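Local atomic coordinates of flagellar hook-associated protein 3 (Bacillus cereus, PDB entry 5ZIY), a protein that probably serves as a junction protein of the bacterial flagellum, linking the hook to the filament. Residues Ala87-Gly99 with Ala132-Ile144. Sequence-based numbering, arbitrary orientation.
With ZN (zinc ion), chain D.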
# COMPACT_ATOMS: atom_id res chain seq x y z
N ALA A 87 -7.31 0.93 -2.75
CA ALA A 87 -6.75 -0.29 -3.28
C ALA A 87 -6.39 -0.18 -4.76
O ALA A 87 -5.49 -0.91 -5.26
CB ALA A 87 -7.73 -1.50 -2.98
N ASN A 88 -7.05 0.74 -5.47
CA ASN A 88 -6.82 0.99 -6.86
C ASN A 88 -5.83 2.13 -7.13
O ASN A 88 -5.81 2.63 -8.24
CB ASN A 88 -8.18 1.28 -7.58
CG ASN A 88 -9.04 0.05 -7.70
OD1 ASN A 88 -8.51 -1.06 -7.79
ND2 ASN A 88 -10.37 0.22 -7.68
N THR A 89 -5.01 2.52 -6.15
CA THR A 89 -3.96 3.52 -6.34
C THR A 89 -2.95 3.14 -7.44
O THR A 89 -2.48 2.01 -7.52
CB THR A 89 -3.25 3.88 -4.99
OG1 THR A 89 -4.23 4.36 -4.08
CG2 THR A 89 -2.17 4.96 -5.18
N LYS A 90 -2.70 4.10 -8.33
CA LYS A 90 -1.86 3.92 -9.52
C LYS A 90 -0.76 4.97 -9.58
O LYS A 90 -1.01 6.12 -9.36
CB LYS A 90 -2.74 4.02 -10.74
CG LYS A 90 -2.04 3.96 -12.09
CD LYS A 90 -3.13 4.01 -13.21
CE LYS A 90 -2.55 3.91 -14.61
NZ LYS A 90 -3.48 4.51 -15.61
N GLU A 91 0.46 4.55 -9.87
CA GLU A 91 1.59 5.44 -9.94
C GLU A 91 2.55 4.88 -10.97
O GLU A 91 2.76 3.67 -11.00
CB GLU A 91 2.26 5.49 -8.56
CG GLU A 91 3.55 6.30 -8.48
CD GLU A 91 3.44 7.72 -8.99
OE1 GLU A 91 2.33 8.32 -8.97
OE2 GLU A 91 4.49 8.25 -9.40
N GLN A 92 3.14 5.77 -11.79
CA GLN A 92 4.07 5.38 -12.87
C GLN A 92 3.49 4.25 -13.67
O GLN A 92 4.15 3.23 -13.86
CB GLN A 92 5.43 4.91 -12.33
CG GLN A 92 6.20 5.92 -11.49
CD GLN A 92 6.33 7.25 -12.18
OE1 GLN A 92 6.59 7.30 -13.39
NE2 GLN A 92 6.21 8.33 -11.42
N GLY A 93 2.26 4.41 -14.15
CA GLY A 93 1.71 3.48 -15.10
C GLY A 93 1.24 2.13 -14.59
O GLY A 93 0.68 1.37 -15.33
N ARG A 94 1.43 1.85 -13.30
CA ARG A 94 1.01 0.60 -12.73
C ARG A 94 0.31 0.76 -11.38
O ARG A 94 0.55 1.72 -10.65
CB ARG A 94 2.22 -0.30 -12.55
CG ARG A 94 2.87 -0.80 -13.86
CD ARG A 94 1.93 -1.73 -14.55
NE ARG A 94 2.46 -2.29 -15.80
CZ ARG A 94 2.24 -1.81 -17.03
NH1 ARG A 94 1.54 -0.70 -17.20
NH2 ARG A 94 2.73 -2.43 -18.09
N TYR A 95 -0.56 -0.21 -11.07
CA TYR A 95 -1.24 -0.23 -9.77
C TYR A 95 -0.37 -0.79 -8.68
O TYR A 95 0.17 -1.89 -8.81
CB TYR A 95 -2.53 -1.02 -9.87
CG TYR A 95 -3.53 -0.37 -10.80
CD1 TYR A 95 -4.37 0.62 -10.35
CD2 TYR A 95 -3.67 -0.79 -12.11
CE1 TYR A 95 -5.30 1.24 -11.20
CE2 TYR A 95 -4.61 -0.15 -12.99
CZ TYR A 95 -5.41 0.84 -12.52
OH TYR A 95 -6.34 1.43 -13.34
N ILE A 96 -0.21 -0.07 -7.57
CA ILE A 96 0.68 -0.57 -6.53
C ILE A 96 0.23 -1.87 -5.89
O ILE A 96 1.07 -2.63 -5.32
CB ILE A 96 0.97 0.48 -5.45
CG1 ILE A 96 -0.31 1.02 -4.87
CG2 ILE A 96 1.82 1.69 -6.03
CD1 ILE A 96 -0.12 1.63 -3.46
N PHE A 97 -1.09 -2.11 -5.94
CA PHE A 97 -1.70 -3.37 -5.48
C PHE A 97 -2.32 -4.21 -6.59
O PHE A 97 -3.07 -5.20 -6.33
CB PHE A 97 -2.70 -3.07 -4.38
CG PHE A 97 -2.08 -2.42 -3.19
CD1 PHE A 97 -1.16 -3.11 -2.42
CD2 PHE A 97 -2.43 -1.16 -2.82
CE1 PHE A 97 -0.58 -2.51 -1.31
CE2 PHE A 97 -1.86 -0.56 -1.70
CZ PHE A 97 -0.93 -1.24 -0.95
N GLY A 98 -1.91 -3.92 -7.82
CA GLY A 98 -2.33 -4.69 -8.98
C GLY A 98 -1.26 -5.36 -9.82
O GLY A 98 -1.49 -5.73 -10.99
N GLY A 99 -0.08 -5.53 -9.23
CA GLY A 99 1.03 -6.24 -9.87
C GLY A 99 1.36 -5.75 -11.26
O GLY A 99 1.46 -4.55 -11.51
N ALA A 132 8.09 -3.13 -6.31
CA ALA A 132 7.53 -1.81 -6.43
C ALA A 132 6.00 -1.87 -6.61
O ALA A 132 5.29 -1.01 -6.07
CB ALA A 132 8.14 -1.10 -7.62
N PHE A 133 5.52 -2.82 -7.44
CA PHE A 133 4.06 -2.97 -7.69
C PHE A 133 3.70 -4.42 -7.45
O PHE A 133 4.36 -5.32 -7.96
CB PHE A 133 3.69 -2.52 -9.10
CG PHE A 133 4.14 -1.13 -9.40
CD1 PHE A 133 3.31 -0.07 -9.13
CD2 PHE A 133 5.39 -0.89 -9.94
CE1 PHE A 133 3.71 1.22 -9.38
CE2 PHE A 133 5.81 0.44 -10.20
CZ PHE A 133 4.96 1.49 -9.90
N ARG A 134 2.71 -4.65 -6.59
CA ARG A 134 2.51 -6.01 -6.06
C ARG A 134 1.12 -6.46 -6.29
O ARG A 134 0.23 -5.64 -6.40
CB ARG A 134 2.81 -6.05 -4.55
CG ARG A 134 4.26 -5.87 -4.26
CD ARG A 134 4.57 -5.82 -2.73
NE ARG A 134 4.54 -7.14 -2.12
CZ ARG A 134 4.99 -7.41 -0.90
NH1 ARG A 134 5.47 -6.45 -0.14
NH2 ARG A 134 4.94 -8.66 -0.42
N ASN A 135 0.94 -7.76 -6.44
CA ASN A 135 -0.36 -8.40 -6.47
C ASN A 135 -0.93 -8.32 -5.06
O ASN A 135 -0.44 -8.97 -4.18
CB ASN A 135 -0.18 -9.87 -6.91
CG ASN A 135 -1.46 -10.69 -6.85
OD1 ASN A 135 -2.35 -10.45 -6.03
ND2 ASN A 135 -1.54 -11.73 -7.72
N GLY A 136 -1.96 -7.49 -4.85
CA GLY A 136 -2.49 -7.20 -3.50
C GLY A 136 -3.73 -8.01 -3.11
O GLY A 136 -4.40 -7.69 -2.14
N GLU A 137 -4.05 -9.05 -3.89
CA GLU A 137 -5.30 -9.77 -3.67
C GLU A 137 -5.34 -10.34 -2.27
O GLU A 137 -6.28 -10.10 -1.55
CB GLU A 137 -5.52 -10.91 -4.69
CG GLU A 137 -6.68 -11.86 -4.28
CD GLU A 137 -7.02 -12.90 -5.33
OE1 GLU A 137 -6.22 -13.10 -6.26
OE2 GLU A 137 -8.11 -13.50 -5.24
N ALA A 138 -4.29 -11.03 -1.85
CA ALA A 138 -4.33 -11.67 -0.53
C ALA A 138 -4.41 -10.65 0.61
O ALA A 138 -4.93 -10.96 1.67
CB ALA A 138 -3.11 -12.65 -0.33
N LEU A 139 -3.91 -9.44 0.39
CA LEU A 139 -3.89 -8.43 1.43
C LEU A 139 -5.22 -7.69 1.48
O LEU A 139 -5.72 -7.36 2.55
CB LEU A 139 -2.75 -7.44 1.13
CG LEU A 139 -2.47 -6.30 2.10
CD1 LEU A 139 -1.66 -6.80 3.34
CD2 LEU A 139 -1.77 -5.19 1.33
N LEU A 140 -5.80 -7.41 0.30
CA LEU A 140 -6.92 -6.44 0.20
C LEU A 140 -8.26 -7.03 -0.23
O LEU A 140 -9.31 -6.49 0.14
CB LEU A 140 -6.54 -5.27 -0.72
CG LEU A 140 -5.44 -4.37 -0.16
CD1 LEU A 140 -4.90 -3.47 -1.26
CD2 LEU A 140 -5.91 -3.50 1.04
N SER A 141 -8.26 -8.15 -0.95
CA SER A 141 -9.54 -8.78 -1.22
C SER A 141 -10.29 -9.10 0.06
O SER A 141 -11.49 -8.85 0.15
CB SER A 141 -9.42 -10.03 -2.11
OG SER A 141 -9.12 -9.60 -3.40
N PRO A 142 -9.60 -9.60 1.09
CA PRO A 142 -10.46 -9.91 2.23
C PRO A 142 -10.86 -8.67 3.03
O PRO A 142 -11.93 -8.67 3.66
CB PRO A 142 -9.63 -10.93 3.08
CG PRO A 142 -8.45 -11.30 2.29
CD PRO A 142 -8.25 -10.18 1.22
N VAL A 143 -10.04 -7.62 3.00
CA VAL A 143 -10.40 -6.36 3.57
C VAL A 143 -11.71 -5.88 3.03
O VAL A 143 -12.62 -5.56 3.78
CB VAL A 143 -9.34 -5.29 3.32
CG1 VAL A 143 -9.85 -3.93 3.73
CG2 VAL A 143 -8.10 -5.64 4.10
N ILE A 144 -11.79 -5.85 1.70
CA ILE A 144 -12.96 -5.32 1.00
C ILE A 144 -14.18 -6.22 1.20
O ILE A 144 -15.27 -5.74 1.44
CB ILE A 144 -12.66 -5.11 -0.51
CG1 ILE A 144 -11.52 -4.13 -0.67
CG2 ILE A 144 -13.92 -4.67 -1.29
CD1 ILE A 144 -10.84 -4.10 -2.07
ZN ZN D . 3.40 10.21 -10.44
O HOH W 1 3.19 11.15 -8.11
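Backbone bonds join I96, F97 and G99 to R134 and G136. The N of R134 gives a nearly straight hydrogen bond to I96 O (2.9 Å, 166° at the hydrogen), reaching it from above the carbonyl plane. One residue on from I96 and two on from R134, G136 N donates to F97 O; the weak bond from G99 N to R134 O runs the other way. G98 and N135 form a single beta bridge, and G136 then stands at the N-cap of helix 137-155. An Asx turn precedes the helix: N135 OD1 accepts from E137 N, nearly in line with its C=O bond, while N135 ND2 is bound to K117 O.

Two CH-pi contacts carry the aromatic packing. R94 CB sits over one face of the F133 ring, 3.7 Å from its centroid and 17° off the normal, while the guanidinium turns back to its own hairpin, where NH1 donates a hydrogen bond to G93 O. With CG anti to the carbonyl carbon (chi1 -54°), F133 sends its ring against the E91-R94 turn: F133 CE1 makes a close carbon-to-oxygen contact with E91 O at 3.1 Å, and I96 N is in plane at an edge. L140 CD1 lies over one face of the F97 ring, displaced toward CG, 3.9 Å from the centroid, and L139 CD2 also touches F97 CE1.

Among aliphatic groups, I96 CG2 meets F133 CD1 at 3.9 Å, the two side chains crossing at about a right angle. A87 CB touches L140 CD1 and, less closely, I144 CD1.

The contact thus ties the type I' hairpin 90-95 and the chain after it to the end of strand 129-133 and the start of helix 137-155. F97 also packs on T41 and L42 of helix 8-60, L139 and L140 reach I176 of helix 162-204, I144 rests on L80 and V84 of helix 67-87, and A132 and F133 both face V120 of strand 120-123 in a classic beta bulge.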